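Local structure of leucyl aminopeptidase (Trypanosoma brucei brucei, 5NTD) at residues A156-K168 and A175-V187. The protein is an M17 leucyl aminopeptidase, a manganese-containing enzyme that probably removes leucine and similar residues from the N-termini of peptides. Numbering follows the deposited sequence.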
ATOM      1  N   ALA G 156     -30.178 -26.484   9.461  1.00 28.69           N
ATOM      2  CA  ALA G 156     -28.813 -26.808   9.858  1.00 27.83           C
ATOM      3  C   ALA G 156     -28.298 -28.023   9.131  1.00 27.53           C
ATOM      4  O   ALA G 156     -27.158 -28.052   8.674  1.00 28.11           O
ATOM      5  CB  ALA G 156     -28.717 -27.029  11.346  1.00 27.62           C
ATOM      6  N   VAL G 157     -29.157 -29.017   9.006  1.00 27.25           N
ATOM      7  CA  VAL G 157     -28.798 -30.255   8.295  1.00 27.62           C
ATOM      8  C   VAL G 157     -28.813 -30.047   6.791  1.00 27.87           C
ATOM      9  O   VAL G 157     -27.949 -30.550   6.069  1.00 28.82           O
ATOM     10  CB  VAL G 157     -29.718 -31.416   8.674  1.00 27.95           C
ATOM     11  CG1 VAL G 157     -29.436 -32.638   7.817  1.00 27.94           C
ATOM     12  CG2 VAL G 157     -29.518 -31.752  10.140  1.00 28.86           C
ATOM     13  N   ALA G 158     -29.774 -29.273   6.319  1.00 27.16           N
ATOM     14  CA  ALA G 158     -29.813 -28.882   4.899  1.00 27.37           C
ATOM     15  C   ALA G 158     -28.490 -28.233   4.426  1.00 28.41           C
ATOM     16  O   ALA G 158     -28.009 -28.485   3.318  1.00 30.99           O
ATOM     17  CB  ALA G 158     -30.959 -27.917   4.632  1.00 27.87           C
ATOM     18  N   ARG G 159     -27.890 -27.428   5.277  1.00 27.91           N
ATOM     19  CA  ARG G 159     -26.669 -26.663   4.892  1.00 28.72           C
ATOM     20  C   ARG G 159     -25.373 -27.406   5.174  1.00 29.23           C
ATOM     21  O   ARG G 159     -24.303 -26.932   4.854  1.00 30.00           O
ATOM     22  CB  ARG G 159     -26.659 -25.240   5.517  1.00 28.19           C
ATOM     23  CG  ARG G 159     -26.234 -25.137   6.975  1.00 27.62           C
ATOM     24  CD  ARG G 159     -26.240 -23.689   7.444  1.00 27.47           C
ATOM     25  NE  ARG G 159     -27.418 -23.313   8.230  1.00 28.03           N
ATOM     26  CZ  ARG G 159     -28.445 -22.564   7.795  1.00 27.71           C
ATOM     27  NH1 ARG G 159     -28.505 -22.121   6.539  1.00 27.68           N
ATOM     28  NH2 ARG G 159     -29.430 -22.249   8.614  1.00 26.68           N
ATOM     29  N   CYS G 160     -25.477 -28.587   5.761  1.00 30.80           N
ATOM     30  CA  CYS G 160     -24.287 -29.318   6.205  1.00 29.69           C
ATOM     31  C   CYS G 160     -23.745 -30.203   5.097  1.00 30.08           C
ATOM     32  O   CYS G 160     -24.391 -30.461   4.099  1.00 31.10           O
ATOM     33  CB  CYS G 160     -24.564 -30.148   7.464  1.00 29.25           C
ATOM     34  SG  CYS G 160     -25.175 -31.817   7.106  1.00 31.48           S
ATOM     35  N   GLY G 161     -22.545 -30.676   5.332  1.00 30.79           N
ATOM     36  CA  GLY G 161     -21.920 -31.660   4.474  1.00 32.10           C
ATOM     37  C   GLY G 161     -21.528 -31.106   3.124  1.00 32.73           C
ATOM     38  O   GLY G 161     -21.409 -29.899   2.941  1.00 31.26           O
ATOM     39  N   LYS G 162     -21.313 -32.018   2.196  1.00 33.53           N
ATOM     40  CA  LYS G 162     -20.903 -31.661   0.845  1.00 35.35           C
ATOM     41  C   LYS G 162     -22.022 -30.938   0.148  1.00 32.84           C
ATOM     42  O   LYS G 162     -23.172 -31.268   0.332  1.00 33.72           O
ATOM     43  CB  LYS G 162     -20.456 -32.890   0.073  1.00 38.76           C
ATOM     44  CG  LYS G 162     -19.064 -33.279   0.517  1.00 44.66           C
ATOM     45  CD  LYS G 162     -18.507 -34.643   0.179  1.00 53.00           C
ATOM     46  CE  LYS G 162     -16.980 -34.685   0.241  1.00 60.31           C
ATOM     47  NZ  LYS G 162     -16.422 -34.031   1.460  1.00 66.92           N
ATOM     48  N   HIS G 163     -21.661 -29.968  -0.668  1.00 29.43           N
ATOM     49  CA  HIS G 163     -22.636 -29.099  -1.311  1.00 28.84           C
ATOM     50  C   HIS G 163     -23.186 -29.705  -2.594  1.00 28.55           C
ATOM     51  O   HIS G 163     -22.490 -30.391  -3.336  1.00 28.73           O
ATOM     52  CB  HIS G 163     -22.046 -27.718  -1.625  1.00 27.81           C
ATOM     53  CG  HIS G 163     -21.710 -26.924  -0.403  1.00 27.47           C
ATOM     54  ND1 HIS G 163     -21.651 -25.551  -0.397  1.00 26.43           N
ATOM     55  CD2 HIS G 163     -21.486 -27.313   0.875  1.00 27.75           C
ATOM     56  CE1 HIS G 163     -21.374 -25.129   0.818  1.00 26.93           C
ATOM     57  NE2 HIS G 163     -21.287 -26.177   1.614  1.00 27.42           N
ATOM     58  N   ASN G 164     -24.456 -29.442  -2.849  1.00 28.16           N
ATOM     59  CA  ASN G 164     -25.108 -29.978  -4.058  1.00 27.83           C
ATOM     60  C   ASN G 164     -24.466 -29.413  -5.305  1.00 28.36           C
ATOM     61  O   ASN G 164     -24.450 -30.066  -6.345  1.00 29.15           O
ATOM     62  CB  ASN G 164     -26.624 -29.786  -4.043  1.00 26.86           C
ATOM     63  CG  ASN G 164     -27.044 -28.357  -4.193  1.00 25.77           C
ATOM     64  OD1 ASN G 164     -27.053 -27.819  -5.303  1.00 24.35           O
ATOM     65  ND2 ASN G 164     -27.363 -27.715  -3.062  1.00 24.89           N
ATOM     66  N   PHE G 165     -23.953 -28.193  -5.206  1.00 28.80           N
ATOM     67  CA  PHE G 165     -23.177 -27.646  -6.312  1.00 28.74           C
ATOM     68  C   PHE G 165     -21.759 -28.233  -6.298  1.00 29.88           C
ATOM     69  O   PHE G 165     -21.032 -28.099  -5.336  1.00 31.73           O
ATOM     70  CB  PHE G 165     -23.085 -26.136  -6.320  1.00 28.56           C
ATOM     71  CG  PHE G 165     -22.275 -25.641  -7.462  1.00 29.28           C
ATOM     72  CD1 PHE G 165     -22.845 -25.480  -8.722  1.00 28.33           C
ATOM     73  CD2 PHE G 165     -20.890 -25.469  -7.321  1.00 29.59           C
ATOM     74  CE1 PHE G 165     -22.083 -25.092  -9.802  1.00 27.83           C
ATOM     75  CE2 PHE G 165     -20.119 -25.087  -8.413  1.00 29.15           C
ATOM     76  CZ  PHE G 165     -20.710 -24.913  -9.646  1.00 28.82           C
ATOM     77  N   SER G 166     -21.364 -28.820  -7.412  1.00 30.14           N
ATOM     78  CA  SER G 166     -20.000 -29.316  -7.588  1.00 29.38           C
ATOM     79  C   SER G 166     -19.565 -29.385  -9.047  1.00 31.13           C
ATOM     80  O   SER G 166     -20.367 -29.615  -9.945  1.00 32.39           O
ATOM     81  CB  SER G 166     -19.845 -30.685  -6.993  1.00 29.35           C
ATOM     82  OG  SER G 166     -18.493 -31.112  -7.059  1.00 29.99           O
ATOM     83  N   ALA G 167     -18.283 -29.125  -9.248  1.00 31.43           N
ATOM     84  CA  ALA G 167     -17.622 -29.259 -10.549  1.00 31.78           C
ATOM     85  C   ALA G 167     -16.513 -30.312 -10.511  1.00 31.87           C
ATOM     86  O   ALA G 167     -15.753 -30.458 -11.461  1.00 32.00           O
ATOM     87  CB  ALA G 167     -17.062 -27.924 -11.013  1.00 32.20           C
ATOM     88  N   LYS G 168     -16.427 -31.023  -9.397  1.00 30.21           N
ATOM     89  CA  LYS G 168     -15.401 -32.046  -9.233  1.00 30.35           C
ATOM     90  C   LYS G 168     -15.721 -33.335 -10.012  1.00 30.32           C
ATOM     91  O   LYS G 168     -16.882 -33.702 -10.170  1.00 29.37           O
ATOM     92  CB  LYS G 168     -15.216 -32.419  -7.754  1.00 30.63           C
ATOM     93  CG  LYS G 168     -14.603 -31.318  -6.876  1.00 30.47           C
ATOM     94  CD  LYS G 168     -14.468 -31.841  -5.448  1.00 29.87           C
ATOM     95  CE  LYS G 168     -13.940 -30.820  -4.487  1.00 28.74           C
ATOM     96  NZ  LYS G 168     -12.509 -30.528  -4.757  1.00 29.65           N
ATOM     97  N   ALA G 175     -24.549 -31.401 -15.203  1.00 29.30           N
ATOM     98  CA  ALA G 175     -25.139 -30.099 -14.837  1.00 28.53           C
ATOM     99  C   ALA G 175     -24.740 -29.608 -13.412  1.00 27.88           C
ATOM    100  O   ALA G 175     -25.483 -28.915 -12.729  1.00 26.21           O
ATOM    101  CB  ALA G 175     -26.643 -30.160 -14.977  1.00 28.80           C
ATOM    102  N   TYR G 176     -23.522 -29.965 -13.011  1.00 29.43           N
ATOM    103  CA  TYR G 176     -22.905 -29.504 -11.738  1.00 29.47           C
ATOM    104  C   TYR G 176     -23.707 -29.971 -10.511  1.00 31.20           C
ATOM    105  O   TYR G 176     -23.729 -29.318  -9.483  1.00 31.16           O
ATOM    106  CB  TYR G 176     -22.721 -27.997 -11.729  1.00 28.28           C
ATOM    107  CG  TYR G 176     -21.778 -27.547 -12.782  1.00 29.75           C
ATOM    108  CD1 TYR G 176     -22.217 -27.294 -14.099  1.00 30.07           C
ATOM    109  CD2 TYR G 176     -20.404 -27.371 -12.507  1.00 28.96           C
ATOM    110  CE1 TYR G 176     -21.312 -26.902 -15.097  1.00 29.89           C
ATOM    111  CE2 TYR G 176     -19.523 -26.970 -13.508  1.00 30.16           C
ATOM    112  CZ  TYR G 176     -19.983 -26.726 -14.798  1.00 28.83           C
ATOM    113  OH  TYR G 176     -19.084 -26.321 -15.776  1.00 28.21           O
ATOM    114  N   ASN G 177     -24.385 -31.103 -10.671  1.00 32.68           N
ATOM    115  CA  ASN G 177     -25.009 -31.820  -9.543  1.00 33.15           C
ATOM    116  C   ASN G 177     -23.965 -32.717  -8.944  1.00 33.48           C
ATOM    117  O   ASN G 177     -23.447 -33.575  -9.609  1.00 33.74           O
ATOM    118  CB  ASN G 177     -26.192 -32.682  -9.990  1.00 32.67           C
ATOM    119  CG  ASN G 177     -27.379 -31.857 -10.385  1.00 32.84           C
ATOM    120  OD1 ASN G 177     -27.904 -31.070  -9.583  1.00 33.51           O
ATOM    121  ND2 ASN G 177     -27.802 -31.994 -11.625  1.00 32.43           N
ATOM    122  N   SER G 178     -23.665 -32.507  -7.687  1.00 33.21           N
ATOM    123  CA  SER G 178     -22.623 -33.277  -7.033  1.00 33.77           C
ATOM    124  C   SER G 178     -23.005 -34.739  -7.001  1.00 34.63           C
ATOM    125  O   SER G 178     -24.140 -35.076  -6.708  1.00 36.44           O
ATOM    126  CB  SER G 178     -22.397 -32.792  -5.600  1.00 32.98           C
ATOM    127  OG  SER G 178     -21.421 -33.584  -4.934  1.00 36.46           O
ATOM    128  N   GLY G 179     -22.027 -35.597  -7.218  1.00 36.44           N
ATOM    129  CA  GLY G 179     -22.183 -37.050  -6.978  1.00 38.00           C
ATOM    130  C   GLY G 179     -21.703 -37.507  -5.603  1.00 40.80           C
ATOM    131  O   GLY G 179     -21.790 -38.689  -5.253  1.00 43.94           O
ATOM    132  N   LYS G 180     -21.265 -36.546  -4.803  1.00 41.58           N
ATOM    133  CA  LYS G 180     -20.693 -36.810  -3.460  1.00 40.78           C
ATOM    134  C   LYS G 180     -21.639 -36.605  -2.280  1.00 39.33           C
ATOM    135  O   LYS G 180     -21.250 -36.748  -1.120  1.00 37.85           O
ATOM    136  CB  LYS G 180     -19.469 -35.923  -3.266  1.00 42.26           C
ATOM    137  CG  LYS G 180     -18.519 -36.022  -4.461  1.00 42.80           C
ATOM    138  CD  LYS G 180     -17.130 -35.531  -4.132  1.00 41.19           C
ATOM    139  CE  LYS G 180     -16.270 -35.492  -5.376  1.00 38.46           C
ATOM    140  NZ  LYS G 180     -16.061 -36.824  -5.974  1.00 37.24           N
ATOM    141  N   VAL G 181     -22.866 -36.238  -2.582  1.00 37.86           N
ATOM    142  CA  VAL G 181     -23.850 -35.930  -1.541  1.00 37.57           C
ATOM    143  C   VAL G 181     -24.541 -37.219  -1.085  1.00 37.54           C
ATOM    144  O   VAL G 181     -24.919 -38.038  -1.893  1.00 38.99           O
ATOM    145  CB  VAL G 181     -24.907 -34.945  -2.036  1.00 37.38           C
ATOM    146  CG1 VAL G 181     -26.052 -34.788  -1.044  1.00 37.94           C
ATOM    147  CG2 VAL G 181     -24.268 -33.585  -2.274  1.00 39.95           C
ATOM    148  N   SER G 182     -24.679 -37.374   0.224  1.00 36.51           N
ATOM    149  CA  SER G 182     -25.430 -38.480   0.817  1.00 34.88           C
ATOM    150  C   SER G 182     -26.878 -38.084   1.046  1.00 35.39           C
ATOM    151  O   SER G 182     -27.162 -36.968   1.463  1.00 37.00           O
ATOM    152  CB  SER G 182     -24.818 -38.881   2.155  1.00 35.05           C
ATOM    153  OG  SER G 182     -23.463 -39.257   2.009  1.00 36.00           O
ATOM    154  N   ARG G 183     -27.807 -39.009   0.822  1.00 35.30           N
ATOM    155  CA  ARG G 183     -29.209 -38.812   1.285  1.00 33.43           C
ATOM    156  C   ARG G 183     -29.149 -38.812   2.842  1.00 33.34           C
ATOM    157  O   ARG G 183     -28.431 -39.600   3.441  1.00 31.51           O
ATOM    158  CB  ARG G 183     -30.193 -39.851   0.708  1.00 33.04           C
ATOM    159  N   LEU G 184     -29.832 -37.866   3.476  1.00 32.20           N
ATOM    160  CA  LEU G 184     -29.835 -37.757   4.937  1.00 32.05           C
ATOM    161  C   LEU G 184     -31.232 -37.913   5.485  1.00 33.29           C
ATOM    162  O   LEU G 184     -32.159 -37.205   5.096  1.00 33.40           O
ATOM    163  CB  LEU G 184     -29.293 -36.404   5.406  1.00 32.80           C
ATOM    164  CG  LEU G 184     -27.902 -36.027   4.905  1.00 33.24           C
ATOM    165  CD1 LEU G 184     -27.531 -34.639   5.394  1.00 33.46           C
ATOM    166  CD2 LEU G 184     -26.843 -37.031   5.370  1.00 33.62           C
ATOM    167  N   GLN G 185     -31.378 -38.848   6.402  1.00 34.20           N
ATOM    168  CA  GLN G 185     -32.667 -39.041   7.085  1.00 34.15           C
ATOM    169  C   GLN G 185     -32.545 -38.552   8.522  1.00 31.02           C
ATOM    170  O   GLN G 185     -31.928 -39.195   9.354  1.00 29.65           O
ATOM    171  CB  GLN G 185     -33.138 -40.505   7.060  1.00 35.58           C
ATOM    172  CG  GLN G 185     -34.513 -40.684   7.718  1.00 37.47           C
ATOM    173  CD  GLN G 185     -35.127 -42.061   7.510  1.00 38.65           C
ATOM    174  OE1 GLN G 185     -36.334 -42.167   7.289  1.00 40.86           O
ATOM    175  NE2 GLN G 185     -34.322 -43.108   7.642  1.00 38.88           N
ATOM    176  N   VAL G 186     -33.161 -37.410   8.773  1.00 29.29           N
ATOM    177  CA  VAL G 186     -33.159 -36.817  10.096  1.00 29.10           C
ATOM    178  C   VAL G 186     -34.278 -37.463  10.935  1.00 30.35           C
ATOM    179  O   VAL G 186     -35.451 -37.459  10.562  1.00 30.12           O
ATOM    180  CB  VAL G 186     -33.389 -35.304  10.040  1.00 28.84           C
ATOM    181  CG1 VAL G 186     -33.520 -34.705  11.436  1.00 29.04           C
ATOM    182  CG2 VAL G 186     -32.236 -34.651   9.300  1.00 28.85           C
ATOM    183  N   VAL G 187     -33.881 -38.000  12.074  1.00 30.25           N
ATOM    184  CA  VAL G 187     -34.782 -38.720  12.976  1.00 28.76           C
ATOM    185  C   VAL G 187     -34.935 -37.959  14.271  1.00 27.96           C
ATOM    186  O   VAL G 187     -34.082 -38.017  15.142  1.00 26.38           O
ATOM    187  CB  VAL G 187     -34.275 -40.132  13.276  1.00 29.67           C
ATOM    188  CG1 VAL G 187     -35.346 -40.920  14.033  1.00 31.01           C
ATOM    189  CG2 VAL G 187     -33.930 -40.867  11.982  1.00 29.80           C
TER
HETATM  190  O   HOH W   1     -20.234 -31.942  -3.318  1.00 29.15           O
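Ser178 OG is gripped from two sides: a water that donates to His163 O lies 2.6 Å from OG, and Lys180 N donates to OG at 3.0 Å, closing an ST turn. The setting is the beta-alpha-beta unit of the N-terminal domain, where the chain leaves helix 150-158, doubles back on itself and enters strand 183-188. A single antiparallel bridge pairs Phe165 with Asn177. In it Ser178 N gives a 2.9 Å bond to Asn164 O, while Ser166 N reaches Tyr176 O from well above the carbonyl plane, 47° out of it. The Phe165 and Tyr176 rings are within 1° of parallel yet offset, their centroids 5.6 Å apart, with little face-to-face stacking; Phe165 CE1 instead packs on Tyr176 CB at 3.5 Å. Ala167 CB meets the edge of the tyrosine ring, whose hydroxyl bonds to Glu11. Ile356 and Val358 of a second subunit pack on Ala167 and Tyr176, so the loops near Tyr176 lie at the subunit interface. At the helix end, Val157 holds CG1 anti to its own N (chi1 174°), which sets that methyl 3.7 Å from Leu184 CD1 and 3.8 Å from Val186 CG2.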